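Local coordinates for fucolectin-related protein (Streptococcus pneumoniae, PDB 2J22), which probably binds fucose-containing glycans, including blood group antigens, as the carbohydrate-recognition module of a pneumococcal virulence factor, at residues 40-44 / 76-80; 88-94 / 125-131; 55-60 / 133-139. All coordinates share one frame; numbering follows the deposited sequence.

Interactions 1 and 3 join loops at the calcium end of the beta-sandwich, while interaction 2 is the pairing of two strands in one of its sheets. Interactions 2 and 3 have centres about 11 Å apart and share that sheet: Ile-128 N lies 2.8 Å from Trp-60 O, a probable hydrogen bond between neighbouring strands. The centre of interaction 1 is about 16 Å from that of interaction 3, which it touches by packing of Asn-77 on Ser-138, and about 19 Å from that of interaction 2, with no contact. The calcium site draws ligands from the chain beside both loops: Asn-39 just before 40-44, Ala-140 and Glu-141 just after 133-139. The ion lies about 6 Å from the Lys-40 side chain and about 8 Å from that of Leu-139.

Interaction 1: 40-44 / 76-80; sequences KNGDY and YNRTD
Both Lys-40 and Tyr-76 hold CG anti to the carbonyl carbon, which brings the lysine chain over one face of the phenol ring; Lys-40 CD then sits 3.7 Å from the centroid of the Tyr-76 ring in a CH-pi contact, offset toward the rim. Asp-80 CG lies between its backbone N and carbonyl carbon (chi1 65°), which turns OD1 toward the backbone N of Tyr-44. Tyr-44 N donates to Asp-80 OD1 over 2.8 Å, coming from above the carboxylate plane. From the other face of that plane Arg-78 NE meets Asp-80 OD1 at 2.9 Å, and NH2 takes Asp-80 OD2, a side-on two-nitrogen salt bridge that fixes the rotation of the carboxylate. These loops belong to the end of a galactose-binding-like beta-sandwich, where 76-80 runs off strand 67-77. Between the two side-chain contacts, Thr-79 N bonds to Gly-42 O at 2.9 Å, and a water accepts from Gly-42 N and bridges to Thr-79 OG1. An Asx turn, Asn-41 OD1 accepting from Asp-43 N, shapes the loop. Asp-43 OD1 comes within 4.4 Å of Asp-80 OD1, a proximity of like charges that the Arg-78 salt bridge would probably soften; Asp-43 OD2 is taken by His-46.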
loop_
_atom_site.group_PDB
_atom_site.type_symbol
_atom_site.label_atom_id
_atom_site.label_comp_id
_atom_site.label_asym_id
_atom_site.label_seq_id
_atom_site.Cartn_x
_atom_site.Cartn_y
_atom_site.Cartn_z
ATOM N N LYS A 40 7.174 10.635 -1.028
ATOM C CA LYS A 40 7.099 9.666 -2.091
ATOM C C LYS A 40 8.440 9.199 -2.661
ATOM O O LYS A 40 8.451 8.413 -3.641
ATOM C CB LYS A 40 6.302 10.262 -3.260
ATOM C CG LYS A 40 4.810 10.332 -2.946
ATOM C CD LYS A 40 4.124 11.247 -3.979
ATOM C CE LYS A 40 4.091 12.698 -3.537
ATOM N NZ LYS A 40 3.675 13.567 -4.685
ATOM N N ASN A 41 9.561 9.668 -2.098
ATOM C CA ASN A 41 10.896 9.232 -2.588
ATOM C C ASN A 41 11.018 7.679 -2.508
ATOM O O ASN A 41 10.850 7.052 -1.413
ATOM C CB ASN A 41 12.014 9.942 -1.759
ATOM C CG ASN A 41 13.393 9.802 -2.396
ATOM O OD1 ASN A 41 13.674 8.816 -3.073
ATOM N ND2 ASN A 41 14.227 10.822 -2.234
ATOM N N GLY A 42 11.273 7.031 -3.636
ATOM C CA GLY A 42 11.413 5.579 -3.631
ATOM C C GLY A 42 12.840 5.054 -3.527
ATOM O O GLY A 42 13.066 3.867 -3.663
ATOM N N ASP A 43 13.808 5.952 -3.273
ATOM C CA ASP A 43 15.190 5.540 -3.114
ATOM C C ASP A 43 15.302 4.959 -1.739
ATOM O O ASP A 43 15.109 5.706 -0.791
ATOM C CB ASP A 43 16.137 6.731 -3.210
ATOM C CG ASP A 43 17.546 6.336 -2.880
ATOM O OD1 ASP A 43 18.055 5.486 -3.592
ATOM O OD2 ASP A 43 18.185 6.732 -1.868
ATOM N N TYR A 44 15.613 3.665 -1.588
ATOM C CA TYR A 44 15.565 3.062 -0.218
ATOM C C TYR A 44 16.342 3.869 0.872
ATOM O O TYR A 44 15.908 3.947 2.043
ATOM C CB TYR A 44 15.987 1.541 -0.193
ATOM C CG TYR A 44 15.436 0.869 1.022
ATOM C CD1 TYR A 44 14.128 0.412 1.063
ATOM C CD2 TYR A 44 16.175 0.834 2.191
ATOM C CE1 TYR A 44 13.597 -0.141 2.267
ATOM C CE2 TYR A 44 15.658 0.255 3.356
ATOM C CZ TYR A 44 14.358 -0.217 3.372
ATOM O OH TYR A 44 13.842 -0.705 4.593
ATOM N N TYR A 76 3.037 4.162 -4.760
ATOM C CA TYR A 76 4.363 4.577 -5.251
ATOM C C TYR A 76 5.333 3.448 -4.939
ATOM O O TYR A 76 5.369 2.959 -3.819
ATOM C CB TYR A 76 4.806 5.871 -4.577
ATOM C CG TYR A 76 4.092 7.069 -5.155
ATOM C CD1 TYR A 76 4.508 7.607 -6.363
ATOM C CD2 TYR A 76 2.943 7.611 -4.551
ATOM C CE1 TYR A 76 3.853 8.659 -6.958
ATOM C CE2 TYR A 76 2.254 8.689 -5.165
ATOM C CZ TYR A 76 2.739 9.190 -6.362
ATOM O OH TYR A 76 2.157 10.264 -6.971
ATOM N N ASN A 77 5.995 2.926 -5.966
ATOM C CA ASN A 77 6.917 1.807 -5.774
ATOM C C ASN A 77 8.302 2.250 -5.280
ATOM O O ASN A 77 8.658 3.413 -5.428
ATOM C CB ASN A 77 7.082 1.144 -7.147
ATOM C CG ASN A 77 7.647 -0.276 -7.073
ATOM O OD1 ASN A 77 7.868 -0.822 -6.008
ATOM N ND2 ASN A 77 7.871 -0.889 -8.255
ATOM N N ARG A 78 9.081 1.340 -4.707
ATOM C CA ARG A 78 10.518 1.506 -4.593
ATOM C C ARG A 78 11.092 1.799 -6.001
ATOM O O ARG A 78 10.511 1.367 -7.005
ATOM C CB ARG A 78 11.139 0.188 -4.093
ATOM C CG ARG A 78 12.659 0.288 -3.717
ATOM C CD ARG A 78 13.244 -1.007 -3.115
ATOM N NE ARG A 78 14.704 -0.857 -2.947
ATOM C CZ ARG A 78 15.476 -1.838 -2.505
ATOM N NH1 ARG A 78 14.932 -3.025 -2.227
ATOM N NH2 ARG A 78 16.787 -1.664 -2.392
ATOM N N THR A 79 12.177 2.562 -6.062
ATOM C CA THR A 79 12.786 2.962 -7.346
ATOM C C THR A 79 14.307 2.675 -7.471
ATOM O O THR A 79 14.819 2.610 -8.570
ATOM C CB THR A 79 12.514 4.488 -7.660
ATOM O OG1 THR A 79 13.131 5.305 -6.668
ATOM C CG2 THR A 79 11.028 4.861 -7.593
ATOM N N ASP A 80 15.048 2.497 -6.387
ATOM C CA ASP A 80 16.510 2.368 -6.535
ATOM C C ASP A 80 16.976 0.991 -7.045
ATOM O O ASP A 80 17.937 0.916 -7.789
ATOM C CB ASP A 80 17.211 2.692 -5.225
ATOM C CG ASP A 80 16.864 1.685 -4.127
ATOM O OD1 ASP A 80 15.720 1.724 -3.620
ATOM O OD2 ASP A 80 17.631 0.797 -3.744
HETATM O O HOH W 1 12.175 8.001 -6.281
#

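Interaction 2: 88-94 / 125-131; sequences NFDIIIY and KVRISLR
Arg-131 doubles back through bends at chi2 and chi3 to put NH1 2.7 Å from Asp-90 OD2, a salt bridge on the syn lone pair of the oxygen. The bond is far from straight, 137° at the hydrogen, and the oxygen is tilted out of the guanidinium plane. The backbone N of the same arginine donates to Asn-88 O. On the same face but at the other end, the Tyr-94 ring turns its edge to Arg-127: Tyr-94 CE2 is 3.6 Å from Arg-127 CB, and ring and guanidinium stand almost perpendicular. The backbones beneath are neighbouring antiparallel strands in the interior of the five-stranded sheet in this galactose-binding-like sandwich. Asp-90 with Ser-129 and Ile-92 with Arg-127 form hydrogen-bonded pairs; Asp-90 N to Ser-129 O, at 2.9 Å, is nearly straight. The opposite face is apolar: Phe-89 CD1 lies 3.9 Å from Ile-128 CG2, and Val-126 sits alongside both Ile-91 and Ile-93. Ile-91 and Ile-128 reach Ile-75 of the facing sheet. Further out, His-105 bonds to Asp-90 OD1, while Glu-61 pairs with Arg-127 NH1 and Trp-59 offers that arginine a cation-pi contact. Asn-88 and Phe-89 both face Ile-106 of strand 100-108, a G1 beta bulge.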
loop_
_atom_site.group_PDB
_atom_site.type_symbol
_atom_site.label_atom_id
_atom_site.label_comp_id
_atom_site.label_asym_id
_atom_site.label_seq_id
_atom_site.Cartn_x
_atom_site.Cartn_y
_atom_site.Cartn_z
ATOM N N ASN A 88 2.322 -8.747 -9.674
ATOM C CA ASN A 88 1.466 -9.913 -9.358
ATOM C C ASN A 88 0.916 -9.798 -7.965
ATOM O O ASN A 88 1.205 -10.651 -7.100
ATOM C CB ASN A 88 2.263 -11.232 -9.521
ATOM C CG ASN A 88 1.417 -12.496 -9.239
ATOM O OD1 ASN A 88 0.171 -12.466 -9.297
ATOM N ND2 ASN A 88 2.089 -13.604 -8.915
ATOM N N PHE A 89 0.136 -8.736 -7.729
ATOM C CA PHE A 89 -0.335 -8.476 -6.379
ATOM C C PHE A 89 -1.804 -8.176 -6.289
ATOM O O PHE A 89 -2.436 -7.858 -7.258
ATOM C CB PHE A 89 0.542 -7.414 -5.620
ATOM C CG PHE A 89 0.455 -6.023 -6.169
ATOM C CD1 PHE A 89 -0.482 -5.115 -5.666
ATOM C CD2 PHE A 89 1.329 -5.601 -7.191
ATOM C CE1 PHE A 89 -0.580 -3.748 -6.183
ATOM C CE2 PHE A 89 1.274 -4.324 -7.686
ATOM C CZ PHE A 89 0.340 -3.365 -7.199
ATOM N N ASP A 90 -2.364 -8.270 -5.077
ATOM C CA ASP A 90 -3.732 -7.868 -4.893
ATOM C C ASP A 90 -3.840 -6.656 -3.986
ATOM O O ASP A 90 -3.079 -6.524 -2.987
ATOM C CB ASP A 90 -4.515 -9.006 -4.248
ATOM C CG ASP A 90 -4.735 -10.151 -5.177
ATOM O OD1 ASP A 90 -5.004 -9.937 -6.411
ATOM O OD2 ASP A 90 -4.663 -11.303 -4.747
ATOM N N ILE A 91 -4.792 -5.801 -4.338
ATOM C CA ILE A 91 -5.271 -4.706 -3.483
ATOM C C ILE A 91 -6.634 -5.172 -2.992
ATOM O O ILE A 91 -7.503 -5.484 -3.821
ATOM C CB ILE A 91 -5.424 -3.401 -4.320
ATOM C CG1 ILE A 91 -4.085 -3.007 -4.948
ATOM C CG2 ILE A 91 -6.105 -2.271 -3.494
ATOM C CD1 ILE A 91 -4.133 -1.830 -5.892
ATOM N N ILE A 92 -6.820 -5.202 -1.664
ATOM C CA ILE A 92 -8.043 -5.668 -1.057
ATOM C C ILE A 92 -8.559 -4.597 -0.120
ATOM O O ILE A 92 -7.826 -4.154 0.760
ATOM C CB ILE A 92 -7.822 -6.978 -0.212
ATOM C CG1 ILE A 92 -6.861 -7.966 -0.902
ATOM C CG2 ILE A 92 -9.166 -7.657 -0.029
ATOM C CD1 ILE A 92 -6.205 -8.997 0.015
ATOM N N ILE A 93 -9.815 -4.213 -0.277
ATOM C CA ILE A 93 -10.447 -3.193 0.614
ATOM C C ILE A 93 -11.514 -3.856 1.441
ATOM O O ILE A 93 -12.295 -4.643 0.933
ATOM C CB ILE A 93 -10.979 -1.981 -0.230
ATOM C CG1 ILE A 93 -9.857 -1.508 -1.210
ATOM C CG2 ILE A 93 -11.571 -0.847 0.694
ATOM C CD1 ILE A 93 -9.927 -0.064 -1.696
ATOM N N TYR A 94 -11.540 -3.558 2.749
ATOM C CA TYR A 94 -12.489 -4.196 3.652
ATOM C C TYR A 94 -13.407 -3.165 4.304
ATOM O O TYR A 94 -13.004 -2.000 4.443
ATOM C CB TYR A 94 -11.756 -4.943 4.767
ATOM C CG TYR A 94 -10.634 -5.854 4.342
ATOM C CD1 TYR A 94 -10.848 -7.254 4.179
ATOM C CD2 TYR A 94 -9.322 -5.349 4.135
ATOM C CE1 TYR A 94 -9.793 -8.112 3.771
ATOM C CE2 TYR A 94 -8.270 -6.206 3.764
ATOM C CZ TYR A 94 -8.523 -7.575 3.564
ATOM O OH TYR A 94 -7.463 -8.392 3.231
ATOM N N LYS A 125 -10.300 -0.208 5.602
ATOM C CA LYS A 125 -8.960 -0.812 5.594
ATOM C C LYS A 125 -8.538 -1.205 4.189
ATOM O O LYS A 125 -9.375 -1.671 3.382
ATOM C CB LYS A 125 -8.900 -2.102 6.450
ATOM C CG LYS A 125 -8.858 -1.871 7.920
ATOM C CD LYS A 125 -8.605 -3.207 8.647
ATOM C CE LYS A 125 -8.784 -3.005 10.167
ATOM N NZ LYS A 125 -8.769 -4.332 10.837
ATOM N N VAL A 126 -7.225 -1.090 3.938
ATOM C CA VAL A 126 -6.682 -1.418 2.621
ATOM C C VAL A 126 -5.425 -2.270 2.866
ATOM O O VAL A 126 -4.561 -1.900 3.710
ATOM C CB VAL A 126 -6.325 -0.173 1.762
ATOM C CG1 VAL A 126 -5.856 -0.639 0.325
ATOM C CG2 VAL A 126 -7.484 0.839 1.566
ATOM N N ARG A 127 -5.368 -3.419 2.181
ATOM C CA ARG A 127 -4.287 -4.391 2.258
ATOM C C ARG A 127 -3.669 -4.517 0.881
ATOM O O ARG A 127 -4.394 -4.582 -0.149
ATOM C CB ARG A 127 -4.857 -5.721 2.592
ATOM C CG ARG A 127 -3.835 -6.800 2.967
ATOM C CD ARG A 127 -4.245 -7.325 4.343
ATOM N NE ARG A 127 -3.784 -8.617 4.463
ATOM C CZ ARG A 127 -3.475 -9.227 5.591
ATOM N NH1 ARG A 127 -3.612 -8.666 6.790
ATOM N NH2 ARG A 127 -3.038 -10.439 5.476
ATOM N N ILE A 128 -2.345 -4.516 0.821
ATOM C CA ILE A 128 -1.695 -4.820 -0.454
ATOM C C ILE A 128 -0.955 -6.143 -0.144
ATOM O O ILE A 128 -0.212 -6.190 0.834
ATOM C CB ILE A 128 -0.703 -3.686 -0.807
ATOM C CG1 ILE A 128 -1.438 -2.370 -1.147
ATOM C CG2 ILE A 128 0.191 -4.164 -1.991
ATOM C CD1 ILE A 128 -0.527 -1.172 -1.337
ATOM N N SER A 129 -1.145 -7.205 -0.936
ATOM C CA SER A 129 -0.598 -8.532 -0.617
ATOM C C SER A 129 -0.047 -9.149 -1.880
ATOM O O SER A 129 -0.815 -9.326 -2.881
ATOM C CB SER A 129 -1.708 -9.461 -0.029
ATOM O OG SER A 129 -1.197 -10.692 0.530
ATOM N N LEU A 130 1.234 -9.560 -1.833
ATOM C CA LEU A 130 1.899 -10.140 -3.019
ATOM C C LEU A 130 1.376 -11.587 -3.241
ATOM O O LEU A 130 1.096 -12.280 -2.261
ATOM C CB LEU A 130 3.414 -10.152 -2.770
ATOM C CG LEU A 130 4.100 -8.781 -2.573
ATOM C CD1 LEU A 130 5.651 -8.926 -2.413
ATOM C CD2 LEU A 130 3.837 -7.811 -3.707
ATOM N N ARG A 131 1.176 -12.008 -4.498
ATOM C CA ARG A 131 0.722 -13.376 -4.763
ATOM C C ARG A 131 1.859 -14.407 -4.983
ATOM O O ARG A 131 1.629 -15.608 -4.897
ATOM C CB ARG A 131 -0.292 -13.428 -5.921
ATOM C CG ARG A 131 -1.671 -12.929 -5.538
ATOM C CD ARG A 131 -2.379 -13.706 -4.381
ATOM N NE ARG A 131 -3.133 -14.901 -4.814
ATOM C CZ ARG A 131 -4.224 -14.864 -5.598
ATOM N NH1 ARG A 131 -4.700 -13.693 -6.034
ATOM N NH2 ARG A 131 -4.841 -15.998 -5.950
#

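Interaction 3: 55-60 / 133-139; sequences DSPSWW and AGIPLSL
Leu-139 crosses the Trp-60 indole obliquely, setting its CD1 methyl over one face: Leu-139 CD1 is 3.9 Å from the centroid of the five-membered ring of Trp-60, offset toward the rim, in a CH-pi contact. Trp-60 holds CG anti to its backbone N (chi1 169°), and its NE1 donates to Ser-32 O, which restrains the indole from its polar edge while the leucine packs on the face. Beside it Leu-137 aims CD2 at the start of the strand, 3.7 Å from Trp-60 CB and close to the Trp-59 to Trp-60 peptide. Leu-137 CB in turn rests 3.8 Å from Ser-58 CB, where the contact changes from apolar to polar. Ser-58 OG donates to Ile-135 O; the modelled 2.5 Å is very short and its exact length doubtful. Ser-58 OG also accepts from Asp-55 N at 3.2 Å, closing the turn that contains the cis Ser-56 to Pro-57 peptide. A water that accepts from Ser-58 N and appears to donate to Ile-135 O makes a second link between the segments. Last comes Gly-134 N, which bonds to Asp-55 O at 2.9 Å, the glycine using a positive phi. The contact thus joins the entry to strand 59-64 with the irregular run leading to the calcium ligands Ala-140 and Glu-141. Its chemistry is graded: polar bonds and a water join the outer end, while the leucine-tryptophan contacts nearer the metal ligands are apolar, which leaves this end dependent on packing rather than on hydrogen bonds between the two segments.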
loop_
_atom_site.group_PDB
_atom_site.type_symbol
_atom_site.label_atom_id
_atom_site.label_comp_id
_atom_site.label_asym_id
_atom_site.label_seq_id
_atom_site.Cartn_x
_atom_site.Cartn_y
_atom_site.Cartn_z
ATOM N N ASP A 55 8.331 -13.042 3.079
ATOM C CA ASP A 55 7.201 -13.733 3.734
ATOM C C ASP A 55 6.346 -14.523 2.743
ATOM O O ASP A 55 6.512 -14.387 1.508
ATOM C CB ASP A 55 6.284 -12.723 4.471
ATOM C CG ASP A 55 6.911 -12.148 5.691
ATOM O OD1 ASP A 55 7.719 -12.833 6.386
ATOM O OD2 ASP A 55 6.667 -11.001 6.048
ATOM N N SER A 56 5.378 -15.293 3.275
ATOM C CA SER A 56 4.583 -16.175 2.432
ATOM C C SER A 56 3.034 -16.097 2.656
ATOM O O SER A 56 2.457 -17.026 3.201
ATOM C CB SER A 56 5.094 -17.645 2.624
ATOM O OG SER A 56 6.493 -17.699 2.517
ATOM N N PRO A 57 2.340 -15.034 2.217
ATOM C CA PRO A 57 2.900 -13.892 1.487
ATOM C C PRO A 57 3.373 -12.724 2.341
ATOM O O PRO A 57 2.983 -12.564 3.502
ATOM C CB PRO A 57 1.667 -13.397 0.689
ATOM C CG PRO A 57 0.505 -13.699 1.606
ATOM C CD PRO A 57 0.859 -14.948 2.346
ATOM N N SER A 58 4.144 -11.835 1.718
ATOM C CA SER A 58 4.303 -10.474 2.209
ATOM C C SER A 58 3.075 -9.599 1.952
ATOM O O SER A 58 2.498 -9.621 0.864
ATOM C CB SER A 58 5.546 -9.795 1.595
ATOM O OG SER A 58 6.695 -10.632 1.714
ATOM N N TRP A 59 2.694 -8.791 2.953
ATOM C CA TRP A 59 1.577 -7.894 2.783
ATOM C C TRP A 59 1.787 -6.654 3.680
ATOM O O TRP A 59 2.613 -6.647 4.568
ATOM C CB TRP A 59 0.226 -8.621 3.076
ATOM C CG TRP A 59 0.190 -9.259 4.480
ATOM C CD1 TRP A 59 0.395 -10.563 4.781
ATOM C CD2 TRP A 59 -0.083 -8.601 5.721
ATOM N NE1 TRP A 59 0.299 -10.765 6.142
ATOM C CE2 TRP A 59 0.008 -9.570 6.743
ATOM C CE3 TRP A 59 -0.389 -7.270 6.082
ATOM C CZ2 TRP A 59 -0.162 -9.255 8.105
ATOM C CZ3 TRP A 59 -0.565 -6.943 7.423
ATOM C CH2 TRP A 59 -0.467 -7.952 8.432
ATOM N N TRP A 60 0.994 -5.635 3.417
ATOM C CA TRP A 60 0.973 -4.387 4.167
ATOM C C TRP A 60 -0.466 -3.872 4.246
ATOM O O TRP A 60 -1.281 -4.054 3.323
ATOM C CB TRP A 60 1.918 -3.365 3.489
ATOM C CG TRP A 60 1.844 -1.938 3.966
ATOM C CD1 TRP A 60 2.809 -1.277 4.652
ATOM C CD2 TRP A 60 0.850 -0.973 3.633
ATOM N NE1 TRP A 60 2.446 0.031 4.811
ATOM C CE2 TRP A 60 1.266 0.250 4.174
ATOM C CE3 TRP A 60 -0.345 -1.010 2.875
ATOM C CZ2 TRP A 60 0.495 1.417 4.106
ATOM C CZ3 TRP A 60 -1.104 0.159 2.752
ATOM C CH2 TRP A 60 -0.685 1.358 3.386
ATOM N N ALA A 133 4.824 -15.975 -3.165
ATOM C CA ALA A 133 5.456 -16.201 -1.871
ATOM C C ALA A 133 6.992 -16.024 -1.976
ATOM O O ALA A 133 7.615 -16.367 -3.005
ATOM C CB ALA A 133 5.151 -17.633 -1.369
ATOM N N GLY A 134 7.569 -15.507 -0.907
ATOM C CA GLY A 134 9.025 -15.438 -0.762
ATOM C C GLY A 134 9.559 -14.084 -1.144
ATOM O O GLY A 134 10.772 -13.865 -1.059
ATOM N N ILE A 135 8.681 -13.192 -1.599
ATOM C CA ILE A 135 9.118 -11.908 -2.135
ATOM C C ILE A 135 8.799 -10.861 -1.079
ATOM O O ILE A 135 7.716 -10.872 -0.510
ATOM C CB ILE A 135 8.437 -11.557 -3.496
ATOM C CG1 ILE A 135 8.461 -12.743 -4.511
ATOM C CG2 ILE A 135 8.984 -10.226 -4.046
ATOM C CD1 ILE A 135 9.847 -13.093 -5.104
ATOM N N PRO A 136 9.769 -9.986 -0.802
ATOM C CA PRO A 136 9.557 -8.898 0.133
ATOM C C PRO A 136 8.668 -7.839 -0.504
ATOM O O PRO A 136 8.734 -7.572 -1.736
ATOM C CB PRO A 136 10.977 -8.331 0.386
ATOM C CG PRO A 136 11.925 -9.358 -0.160
ATOM C CD PRO A 136 11.123 -9.976 -1.344
ATOM N N LEU A 137 7.792 -7.276 0.320
ATOM C CA LEU A 137 6.958 -6.117 -0.144
ATOM C C LEU A 137 7.600 -4.813 0.306
ATOM O O LEU A 137 7.909 -4.622 1.497
ATOM C CB LEU A 137 5.493 -6.271 0.271
ATOM C CG LEU A 137 4.553 -5.079 0.018
ATOM C CD1 LEU A 137 4.324 -4.982 -1.526
ATOM C CD2 LEU A 137 3.214 -5.353 0.640
ATOM N N SER A 138 7.832 -3.930 -0.639
ATOM C CA SER A 138 8.369 -2.604 -0.346
ATOM C C SER A 138 7.517 -1.552 -1.080
ATOM O O SER A 138 7.321 -1.626 -2.316
ATOM C CB SER A 138 9.844 -2.468 -0.769
ATOM O OG SER A 138 10.752 -3.179 0.069
ATOM N N LEU A 139 7.045 -0.583 -0.319
ATOM C CA LEU A 139 6.236 0.535 -0.794
ATOM C C LEU A 139 6.872 1.873 -0.402
ATOM O O LEU A 139 7.092 2.143 0.759
ATOM C CB LEU A 139 4.813 0.382 -0.197
ATOM C CG LEU A 139 4.057 -0.969 -0.342
ATOM C CD1 LEU A 139 2.818 -1.176 0.459
ATOM C CD2 LEU A 139 3.482 -0.874 -1.743
HETATM O O HOH W 2 5.527 -12.485 -0.885
#